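Local coordinates for Asp/Glu-specific dipeptidyl-peptidase (Flavobacterium psychrophilum, PDB 5JXF), which removes dipeptides from the N terminus of oligopeptides as a serine peptidase, strictly requiring aspartate or glutamate at the P1 position, at residues 190-198 and 561-569; 323-334 and 456-465. All coordinates share one frame; numbering follows the deposited sequence.

Contact 1: residues 190-198 and 561-569; sequences RTFFEGNQY and QRIYMKAQL
The backbones of E194 and R562 approach to 4.9 Å between their CA atoms, where the turn of the beta hairpin linking strands 186-192 and 197-214 presses on helix 547-571. In this turn G195 N bonds to F192 O, and a classic beta bulge sets two residues, N196 and Q197, opposite the single F192. N196 fits its place because one amide can serve both backbones. N196 ND2 donates to F193 O at 2.9 Å, almost in line with the C=O bond, and to R562 O on the helix at 3.0 Å. R562 O also receives K566 N, so the helix keeps its own bond while accepting the extra one. The two bonds fix the rotation of the amide and leave N196 OD1 against the aliphatic K566 CB, 3.2 Å away, while K566 NZ pairs with E570. Cutting this side chain back to an alanine would probably leave the hairpin tip free to shift on the helix, with R562 O bonded within these two segments by K566 N alone. G195 suits a position where a CB would crowd R562 CD and the preceding carbonyl oxygen. E194 CD lies against Q561 CG, 3.6 Å away, the two side chains crossing at a slant, and E194 O rests on the methylenes of R562. With CG beside the backbone N (chi1 -74°), F193 carries its ring to M565 and L569. M565 CE meets the ring at its edge, 3.9 Å from F193 CD1, and L569 CD1 sits over one face in a CH-pi contact, 4.1 Å from the ring centroid.

Contact 2: residues 323-334 and 456-465; sequences FMRKDNAIKIQY and KDFNSTVDEK. Unlike the reference sequence in segment 456-465: S460 (reference Ala).
N459 turns its CG anti to the backbone N (chi1 -168°), while Q333 sets CG beside its own N and extends onward (chi1 -80°); these torsions carry the two amides toward each other. Their planes stand nearly perpendicular, and a weak hydrogen bond joins them, N459 ND2 to Q333 OE1 at 3.4 Å. The other arm of the same glutamine amide makes the shorter bond: Q333 NE2 donates to K456 O at 3.0 Å, arriving from above the carbonyl plane. Glutamine suits this place, being long enough to span to the incoming loop and able both to give and to accept. Close by, D457 CB lies 3.3 Å from Q333 O. Y334 packs against the same loop, with N459 CB in the plane of its ring at the edge. Its hydroxyl accepts a weak bond from N459 N and is hydrogen-bonded to E417, which gives this buried oxygen a polar mate. V462, branched at CB, serves two aromatic rings at once. V462 CG1 packs 3.7 Å from Y334 CZ, whereas V462 CG2 lies over one face of F323, 3.8 Å from F323 CG, in a CH-pi contact, and also touches I330 CG2. K465 CG reaches the edge of that phenylalanine ring. The axes of 328-334 and 460-465 pass 12.0 Å apart at 68°, bridged by side chains, with F323 added from the end of helix 295-325. D327 OD1 accepts from A329 N, and N459 OD1 takes V462 N on a lone pair at 3.1 Å: two N-capped helix starts meet in helix-helix packing within the helical part of this S46 peptidase.

In the fold
From the N terminus, the chain passes H101, assigned by similarity to the charge relay, before reaching the hairpin at 190-198. Contact 1 closes a loop of 362 residues, mostly helix, by bringing helix 547-571 back to that hairpin of an antiparallel sheet. Nested inside it, contact 2 closes a loop of 121 residues without any strand, joining the break between helices 295-325 and 328-357 to the start of helix 460-477. Contact 1 thus ties sheet to helical domain, and contact 2 ties helices to one another. Their centres are 44 Å apart, on opposite sides of the chain's centre. Of the other relay residues, also assigned by similarity, D237 lies inside contact 1's loop and S662 after both, so the helical insertion separates them in sequence.

Contact 1: residues 190-198 and 561-569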
loop_
_atom_site.group_PDB
_atom_site.type_symbol
_atom_site.label_atom_id
_atom_site.label_comp_id
_atom_site.label_asym_id
_atom_site.label_seq_id
_atom_site.Cartn_x
_atom_site.Cartn_y
_atom_site.Cartn_z
ATOM N N ARG A 190 -9.155 13.299 -39.837
ATOM C CA ARG A 190 -8.290 12.605 -38.899
ATOM C C ARG A 190 -7.704 11.359 -39.495
ATOM O O ARG A 190 -8.325 10.706 -40.335
ATOM C CB ARG A 190 -9.059 12.227 -37.629
ATOM C CG ARG A 190 -9.548 13.394 -36.846
ATOM C CD ARG A 190 -8.432 14.047 -36.032
ATOM N NE ARG A 190 -9.012 15.089 -35.189
ATOM C CZ ARG A 190 -8.415 15.650 -34.144
ATOM N NH1 ARG A 190 -7.182 15.294 -33.802
ATOM N NH2 ARG A 190 -9.056 16.579 -33.445
ATOM N N THR A 191 -6.517 11.000 -39.029
ATOM C CA THR A 191 -5.823 9.849 -39.576
ATOM C C THR A 191 -6.051 8.619 -38.709
ATOM O O THR A 191 -5.947 8.683 -37.489
ATOM C CB THR A 191 -4.331 10.127 -39.691
ATOM O OG1 THR A 191 -4.138 11.461 -40.168
ATOM C CG2 THR A 191 -3.685 9.144 -40.632
ATOM N N PHE A 192 -6.375 7.498 -39.345
ATOM C CA PHE A 192 -6.606 6.242 -38.636
ATOM C C PHE A 192 -5.670 5.125 -39.113
ATOM O O PHE A 192 -5.207 5.131 -40.261
ATOM C CB PHE A 192 -8.059 5.781 -38.809
ATOM C CG PHE A 192 -9.078 6.632 -38.090
ATOM C CD1 PHE A 192 -9.394 7.907 -38.543
ATOM C CD2 PHE A 192 -9.753 6.134 -36.976
ATOM C CE1 PHE A 192 -10.340 8.677 -37.880
ATOM C CE2 PHE A 192 -10.716 6.895 -36.312
ATOM C CZ PHE A 192 -11.010 8.165 -36.756
ATOM N N PHE A 193 -5.419 4.160 -38.231
ATOM C CA PHE A 193 -4.618 2.981 -38.555
ATOM C C PHE A 193 -3.276 3.378 -39.158
ATOM O O PHE A 193 -2.827 2.774 -40.136
ATOM C CB PHE A 193 -5.364 2.060 -39.531
ATOM C CG PHE A 193 -6.493 1.275 -38.910
ATOM C CD1 PHE A 193 -6.232 0.232 -38.036
ATOM C CD2 PHE A 193 -7.810 1.545 -39.246
ATOM C CE1 PHE A 193 -7.272 -0.509 -37.479
ATOM C CE2 PHE A 193 -8.855 0.808 -38.692
ATOM C CZ PHE A 193 -8.583 -0.217 -37.803
ATOM N N GLU A 194 -2.670 4.422 -38.597
ATOM C CA GLU A 194 -1.305 4.833 -38.949
ATOM C C GLU A 194 -1.211 5.365 -40.376
ATOM O O GLU A 194 -0.117 5.528 -40.906
ATOM C CB GLU A 194 -0.328 3.664 -38.765
ATOM C CG GLU A 194 -0.230 3.149 -37.329
ATOM C CD GLU A 194 0.613 4.040 -36.429
ATOM O OE1 GLU A 194 1.206 5.019 -36.937
ATOM O OE2 GLU A 194 0.668 3.767 -35.208
ATOM N N GLY A 195 -2.358 5.626 -40.995
ATOM C CA GLY A 195 -2.392 6.213 -42.325
ATOM C C GLY A 195 -3.107 5.377 -43.368
ATOM O O GLY A 195 -3.214 5.782 -44.533
ATOM N N ASN A 196 -3.593 4.209 -42.958
ATOM C CA ASN A 196 -4.338 3.332 -43.859
ATOM C C ASN A 196 -5.773 3.792 -44.083
ATOM O O ASN A 196 -6.474 3.276 -44.951
ATOM C CB ASN A 196 -4.344 1.901 -43.321
ATOM C CG ASN A 196 -3.007 1.217 -43.476
ATOM O OD1 ASN A 196 -2.649 0.775 -44.568
ATOM N ND2 ASN A 196 -2.264 1.102 -42.378
ATOM N N GLN A 197 -6.220 4.762 -43.295
ATOM C CA GLN A 197 -7.599 5.223 -43.394
ATOM C C GLN A 197 -7.721 6.687 -42.984
ATOM O O GLN A 197 -7.037 7.142 -42.072
ATOM C CB GLN A 197 -8.520 4.342 -42.534
ATOM C CG GLN A 197 -9.988 4.747 -42.578
ATOM C CD GLN A 197 -10.899 3.803 -41.809
ATOM O OE1 GLN A 197 -10.441 2.923 -41.076
ATOM N NE2 GLN A 197 -12.204 3.979 -41.987
ATOM N N TYR A 198 -8.587 7.425 -43.667
ATOM C CA TYR A 198 -8.811 8.830 -43.346
ATOM C C TYR A 198 -10.301 9.114 -43.217
ATOM O O TYR A 198 -11.089 8.792 -44.118
ATOM C CB TYR A 198 -8.179 9.738 -44.405
ATOM C CG TYR A 198 -6.670 9.689 -44.410
ATOM C CD1 TYR A 198 -5.987 8.715 -45.130
ATOM C CD2 TYR A 198 -5.925 10.609 -43.682
ATOM C CE1 TYR A 198 -4.598 8.665 -45.131
ATOM C CE2 TYR A 198 -4.538 10.570 -43.682
ATOM C CZ TYR A 198 -3.879 9.597 -44.407
ATOM O OH TYR A 198 -2.499 9.553 -44.401
ATOM N N GLN A 561 5.815 1.612 -39.819
ATOM C CA GLN A 561 4.711 1.353 -38.893
ATOM C C GLN A 561 3.359 1.377 -39.617
ATOM O O GLN A 561 2.464 0.586 -39.310
ATOM C CB GLN A 561 4.729 2.378 -37.752
ATOM C CG GLN A 561 3.662 2.171 -36.698
ATOM C CD GLN A 561 3.711 0.794 -36.077
ATOM O OE1 GLN A 561 4.712 0.413 -35.464
ATOM N NE2 GLN A 561 2.627 0.037 -36.227
ATOM N N ARG A 562 3.221 2.281 -40.582
ATOM C CA ARG A 562 2.031 2.319 -41.425
ATOM C C ARG A 562 1.814 0.979 -42.133
ATOM O O ARG A 562 0.684 0.489 -42.212
ATOM C CB ARG A 562 2.133 3.454 -42.450
ATOM C CG ARG A 562 0.978 3.511 -43.447
ATOM C CD ARG A 562 1.030 4.763 -44.316
ATOM N NE ARG A 562 2.113 4.707 -45.298
ATOM C CZ ARG A 562 3.263 5.365 -45.183
ATOM N NH1 ARG A 562 3.476 6.142 -44.131
ATOM N NH2 ARG A 562 4.199 5.255 -46.117
ATOM N N ILE A 563 2.902 0.386 -42.631
ATOM C CA ILE A 563 2.832 -0.879 -43.365
ATOM C C ILE A 563 2.630 -2.057 -42.421
ATOM O O ILE A 563 1.887 -2.995 -42.724
ATOM C CB ILE A 563 4.100 -1.115 -44.192
ATOM C CG1 ILE A 563 4.255 -0.025 -45.248
ATOM C CG2 ILE A 563 4.077 -2.489 -44.855
ATOM C CD1 ILE A 563 5.505 -0.186 -46.080
ATOM N N TYR A 564 3.300 -1.996 -41.277
ATOM C CA TYR A 564 3.155 -3.012 -40.246
ATOM C C TYR A 564 1.689 -3.106 -39.817
ATOM O O TYR A 564 1.165 -4.204 -39.609
ATOM C CB TYR A 564 4.057 -2.687 -39.051
ATOM C CG TYR A 564 4.193 -3.796 -38.031
ATOM C CD1 TYR A 564 3.988 -5.127 -38.377
ATOM C CD2 TYR A 564 4.514 -3.504 -36.713
ATOM C CE1 TYR A 564 4.108 -6.135 -37.437
ATOM C CE2 TYR A 564 4.634 -4.497 -35.765
ATOM C CZ TYR A 564 4.429 -5.810 -36.126
ATOM O OH TYR A 564 4.554 -6.793 -35.170
ATOM N N MET A 565 1.035 -1.950 -39.706
ATOM C CA MET A 565 -0.378 -1.881 -39.328
ATOM C C MET A 565 -1.253 -2.575 -40.369
ATOM O O MET A 565 -2.072 -3.434 -40.037
ATOM C CB MET A 565 -0.810 -0.420 -39.157
ATOM C CG MET A 565 -2.178 -0.213 -38.501
ATOM S SD MET A 565 -2.242 -0.838 -36.803
ATOM C CE MET A 565 -3.400 -2.192 -36.988
ATOM N N LYS A 566 -1.059 -2.201 -41.631
ATOM C CA LYS A 566 -1.789 -2.801 -42.749
ATOM C C LYS A 566 -1.574 -4.308 -42.821
ATOM O O LYS A 566 -2.497 -5.066 -43.125
ATOM C CB LYS A 566 -1.368 -2.145 -44.067
ATOM C CG LYS A 566 -1.990 -2.746 -45.323
ATOM C CD LYS A 566 -1.490 -2.013 -46.568
ATOM C CE LYS A 566 -1.739 -2.802 -47.841
ATOM N NZ LYS A 566 -3.186 -3.046 -48.083
ATOM N N ALA A 567 -0.351 -4.737 -42.535
ATOM C CA ALA A 567 -0.010 -6.151 -42.570
ATOM C C ALA A 567 -0.850 -6.926 -41.570
ATOM O O ALA A 567 -1.410 -7.974 -41.892
ATOM C CB ALA A 567 1.468 -6.352 -42.285
ATOM N N GLN A 568 -0.938 -6.397 -40.356
ATOM C CA GLN A 568 -1.679 -7.059 -39.292
ATOM C C GLN A 568 -3.172 -7.068 -39.608
ATOM O O GLN A 568 -3.875 -8.028 -39.292
ATOM C CB GLN A 568 -1.400 -6.385 -37.945
ATOM C CG GLN A 568 0.037 -6.575 -37.464
ATOM C CD GLN A 568 0.305 -5.929 -36.116
ATOM O OE1 GLN A 568 -0.317 -6.271 -35.102
ATOM N NE2 GLN A 568 1.246 -4.990 -36.098
ATOM N N LEU A 569 -3.644 -6.009 -40.254
ATOM C CA LEU A 569 -5.037 -5.937 -40.672
ATOM C C LEU A 569 -5.372 -7.035 -41.686
ATOM O O LEU A 569 -6.486 -7.561 -41.694
ATOM C CB LEU A 569 -5.341 -4.560 -41.254
ATOM C CG LEU A 569 -5.695 -3.482 -40.227
ATOM C CD1 LEU A 569 -5.553 -2.082 -40.806
ATOM C CD2 LEU A 569 -7.106 -3.695 -39.718
#

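Contact 2: residues 323-334 and 456-465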
loop_
_atom_site.group_PDB
_atom_site.type_symbol
_atom_site.label_atom_id
_atom_site.label_comp_id
_atom_site.label_asym_id
_atom_site.label_seq_id
_atom_site.Cartn_x
_atom_site.Cartn_y
_atom_site.Cartn_z
ATOM N N PHE A 323 7.809 24.364 -2.616
ATOM C CA PHE A 323 7.317 25.739 -2.585
ATOM C C PHE A 323 5.799 25.833 -2.433
ATOM O O PHE A 323 5.288 26.794 -1.855
ATOM C CB PHE A 323 7.740 26.488 -3.848
ATOM C CG PHE A 323 9.188 26.876 -3.872
ATOM C CD1 PHE A 323 10.134 26.039 -4.435
ATOM C CD2 PHE A 323 9.600 28.084 -3.332
ATOM C CE1 PHE A 323 11.464 26.401 -4.463
ATOM C CE2 PHE A 323 10.928 28.451 -3.355
ATOM C CZ PHE A 323 11.862 27.607 -3.918
ATOM N N MET A 324 5.083 24.842 -2.954
ATOM C CA MET A 324 3.624 24.870 -2.937
ATOM C C MET A 324 3.036 24.427 -1.587
ATOM O O MET A 324 1.949 24.862 -1.213
ATOM C CB MET A 324 3.067 23.994 -4.053
ATOM C CG MET A 324 3.490 24.434 -5.443
ATOM S SD MET A 324 3.182 23.148 -6.667
ATOM C CE MET A 324 1.403 23.119 -6.668
ATOM N N ARG A 325 3.736 23.558 -0.866
ATOM C CA ARG A 325 3.260 23.142 0.457
ATOM C C ARG A 325 3.538 24.229 1.495
ATOM O O ARG A 325 3.015 24.190 2.607
ATOM C CB ARG A 325 3.909 21.819 0.882
ATOM C CG ARG A 325 3.591 20.644 -0.034
ATOM C CD ARG A 325 4.447 19.419 0.286
ATOM N NE ARG A 325 3.820 18.545 1.267
ATOM C CZ ARG A 325 3.268 17.369 0.980
ATOM N NH1 ARG A 325 3.285 16.915 -0.261
ATOM N NH2 ARG A 325 2.717 16.638 1.941
ATOM N N LYS A 326 4.358 25.206 1.121
ATOM C CA LYS A 326 4.777 26.261 2.045
ATOM C C LYS A 326 4.183 27.638 1.720
ATOM O O LYS A 326 4.454 28.612 2.426
ATOM C CB LYS A 326 6.305 26.360 2.063
ATOM C CG LYS A 326 7.007 25.088 2.519
ATOM C CD LYS A 326 8.522 25.269 2.548
ATOM C CE LYS A 326 9.246 23.929 2.558
ATOM N NZ LYS A 326 8.440 22.864 3.227
ATOM N N ASP A 327 3.382 27.711 0.657
ATOM C CA ASP A 327 2.812 28.974 0.186
ATOM C C ASP A 327 1.613 28.703 -0.722
ATOM O O ASP A 327 1.768 28.114 -1.797
ATOM C CB ASP A 327 3.877 29.798 -0.561
ATOM C CG ASP A 327 3.459 31.252 -0.797
ATOM O OD1 ASP A 327 2.246 31.546 -0.866
ATOM O OD2 ASP A 327 4.362 32.113 -0.910
ATOM N N ASN A 328 0.425 29.134 -0.295
ATOM C CA ASN A 328 -0.794 28.924 -1.078
ATOM C C ASN A 328 -0.799 29.729 -2.383
ATOM O O ASN A 328 -1.308 29.266 -3.409
ATOM C CB ASN A 328 -2.034 29.278 -0.249
ATOM C CG ASN A 328 -3.325 28.750 -0.868
ATOM O OD1 ASN A 328 -3.384 27.617 -1.358
ATOM N ND2 ASN A 328 -4.366 29.574 -0.849
ATOM N N ALA A 329 -0.237 30.936 -2.333
ATOM C CA ALA A 329 -0.183 31.816 -3.497
ATOM C C ALA A 329 0.628 31.177 -4.627
ATOM O O ALA A 329 0.283 31.307 -5.811
ATOM C CB ALA A 329 0.405 33.167 -3.110
ATOM N N ILE A 330 1.701 30.485 -4.246
ATOM C CA ILE A 330 2.524 29.722 -5.178
ATOM C C ILE A 330 1.780 28.448 -5.598
ATOM O O ILE A 330 1.921 27.978 -6.731
ATOM C CB ILE A 330 3.905 29.380 -4.556
ATOM C CG1 ILE A 330 4.718 30.658 -4.337
ATOM C CG2 ILE A 330 4.694 28.417 -5.431
ATOM C CD1 ILE A 330 6.144 30.416 -3.898
ATOM N N LYS A 331 0.961 27.909 -4.697
ATOM C CA LYS A 331 0.117 26.765 -5.039
ATOM C C LYS A 331 -0.961 27.123 -6.076
ATOM O O LYS A 331 -1.303 26.305 -6.929
ATOM C CB LYS A 331 -0.545 26.180 -3.789
ATOM C CG LYS A 331 -1.179 24.816 -4.028
ATOM C CD LYS A 331 -1.961 24.312 -2.824
ATOM C CE LYS A 331 -2.343 22.854 -3.020
ATOM N NZ LYS A 331 -3.161 22.325 -1.891
ATOM N N ILE A 332 -1.504 28.333 -5.997
ATOM C CA ILE A 332 -2.510 28.771 -6.965
ATOM C C ILE A 332 -1.844 29.006 -8.328
ATOM O O ILE A 332 -2.438 28.761 -9.377
ATOM C CB ILE A 332 -3.230 30.056 -6.496
ATOM C CG1 ILE A 332 -4.033 29.789 -5.228
ATOM C CG2 ILE A 332 -4.154 30.595 -7.577
ATOM C CD1 ILE A 332 -4.790 30.991 -4.744
ATOM N N GLN A 333 -0.601 29.473 -8.293
ATOM C CA GLN A 333 0.197 29.659 -9.495
ATOM C C GLN A 333 0.521 28.348 -10.205
ATOM O O GLN A 333 0.491 28.273 -11.443
ATOM C CB GLN A 333 1.504 30.373 -9.163
ATOM C CG GLN A 333 1.391 31.868 -9.006
ATOM C CD GLN A 333 2.748 32.522 -8.890
ATOM O OE1 GLN A 333 3.643 32.013 -8.209
ATOM N NE2 GLN A 333 2.916 33.655 -9.566
ATOM N N TYR A 334 0.842 27.319 -9.422
ATOM C CA TYR A 334 1.445 26.123 -9.997
ATOM C C TYR A 334 0.521 24.918 -10.044
ATOM O O TYR A 334 0.893 23.888 -10.612
ATOM C CB TYR A 334 2.731 25.768 -9.234
ATOM C CG TYR A 334 3.925 26.531 -9.749
ATOM C CD1 TYR A 334 4.189 27.826 -9.315
ATOM C CD2 TYR A 334 4.772 25.970 -10.692
ATOM C CE1 TYR A 334 5.278 28.539 -9.803
ATOM C CE2 TYR A 334 5.865 26.674 -11.181
ATOM C CZ TYR A 334 6.108 27.955 -10.734
ATOM O OH TYR A 334 7.182 28.647 -11.232
ATOM N N LYS A 456 1.490 35.428 -14.833
ATOM C CA LYS A 456 0.604 35.360 -13.674
ATOM C C LYS A 456 0.946 34.122 -12.847
ATOM O O LYS A 456 0.844 34.138 -11.627
ATOM C CB LYS A 456 -0.879 35.342 -14.095
ATOM C CG LYS A 456 -1.871 35.118 -12.930
ATOM C CD LYS A 456 -3.325 35.472 -13.290
ATOM C CE LYS A 456 -3.938 34.543 -14.342
ATOM N NZ LYS A 456 -4.184 33.142 -13.883
ATOM N N ASP A 457 1.375 33.059 -13.524
ATOM C CA ASP A 457 1.628 31.773 -12.882
ATOM C C ASP A 457 3.128 31.499 -12.746
ATOM O O ASP A 457 3.542 30.464 -12.218
ATOM C CB ASP A 457 0.954 30.642 -13.669
ATOM C CG ASP A 457 -0.533 30.892 -13.900
ATOM O OD1 ASP A 457 -1.135 31.677 -13.138
ATOM O OD2 ASP A 457 -1.110 30.297 -14.839
ATOM N N PHE A 458 3.939 32.434 -13.227
ATOM C CA PHE A 458 5.384 32.269 -13.184
ATOM C C PHE A 458 5.960 32.802 -11.882
ATOM O O PHE A 458 5.701 33.942 -11.489
ATOM C CB PHE A 458 6.054 32.969 -14.369
ATOM C CG PHE A 458 7.556 32.882 -14.350
ATOM C CD1 PHE A 458 8.201 31.723 -14.746
ATOM C CD2 PHE A 458 8.325 33.958 -13.925
ATOM C CE1 PHE A 458 9.586 31.638 -14.728
ATOM C CE2 PHE A 458 9.708 33.878 -13.903
ATOM C CZ PHE A 458 10.338 32.718 -14.307
ATOM N N ASN A 459 6.745 31.969 -11.217
ATOM C CA ASN A 459 7.440 32.395 -10.018
ATOM C C ASN A 459 8.937 32.276 -10.254
ATOM O O ASN A 459 9.458 31.168 -10.393
ATOM C CB ASN A 459 7.002 31.562 -8.811
ATOM C CG ASN A 459 7.477 32.149 -7.491
ATOM O OD1 ASN A 459 8.611 31.923 -7.070
ATOM N ND2 ASN A 459 6.607 32.909 -6.835
ATOM N N SER A 460 9.614 33.419 -10.335
ATOM C CA SER A 460 11.051 33.463 -10.584
ATOM C C SER A 460 11.848 32.592 -9.606
ATOM O O SER A 460 12.708 31.817 -10.025
ATOM C CB SER A 460 11.546 34.911 -10.523
ATOM O OG SER A 460 12.902 34.978 -10.127
ATOM N N THR A 461 11.546 32.710 -8.313
ATOM C CA THR A 461 12.223 31.921 -7.280
ATOM C C THR A 461 12.108 30.417 -7.541
ATOM O O THR A 461 13.110 29.702 -7.517
ATOM C CB THR A 461 11.665 32.232 -5.879
ATOM O OG1 THR A 461 11.706 33.646 -5.651
ATOM C CG2 THR A 461 12.482 31.523 -4.810
ATOM N N VAL A 462 10.892 29.946 -7.811
ATOM C CA VAL A 462 10.665 28.535 -8.116
ATOM C C VAL A 462 11.432 28.064 -9.355
ATOM O O VAL A 462 12.143 27.059 -9.316
ATOM C CB VAL A 462 9.169 28.243 -8.338
ATOM C CG1 VAL A 462 8.961 26.776 -8.701
ATOM C CG2 VAL A 462 8.363 28.621 -7.104
ATOM N N ASP A 463 11.291 28.801 -10.452
ATOM C CA ASP A 463 11.764 28.325 -11.749
ATOM C C ASP A 463 13.276 28.193 -11.792
ATOM O O ASP A 463 13.831 27.386 -12.528
ATOM C CB ASP A 463 11.286 29.250 -12.874
ATOM C CG ASP A 463 11.572 28.681 -14.257
ATOM O OD1 ASP A 463 10.987 27.620 -14.571
ATOM O OD2 ASP A 463 12.367 29.285 -15.024
ATOM N N GLU A 464 13.946 28.981 -10.975
ATOM C CA GLU A 464 15.393 28.959 -10.927
ATOM C C GLU A 464 15.936 27.769 -10.145
ATOM O O GLU A 464 16.968 27.207 -10.497
ATOM C CB GLU A 464 15.873 30.278 -10.338
ATOM C CG GLU A 464 17.376 30.444 -10.168
ATOM C CD GLU A 464 17.732 31.866 -9.751
ATOM O OE1 GLU A 464 16.801 32.703 -9.683
ATOM O OE2 GLU A 464 18.918 32.126 -9.465
ATOM N N LYS A 465 15.236 27.370 -9.091
ATOM C CA LYS A 465 15.650 26.181 -8.363
ATOM C C LYS A 465 15.442 24.942 -9.236
ATOM O O LYS A 465 16.314 24.078 -9.295
ATOM C CB LYS A 465 14.906 26.061 -7.030
ATOM C CG LYS A 465 15.230 27.191 -6.057
ATOM C CD LYS A 465 16.416 26.835 -5.155
ATOM C CE LYS A 465 17.275 28.064 -4.860
ATOM N NZ LYS A 465 18.677 27.714 -4.478
#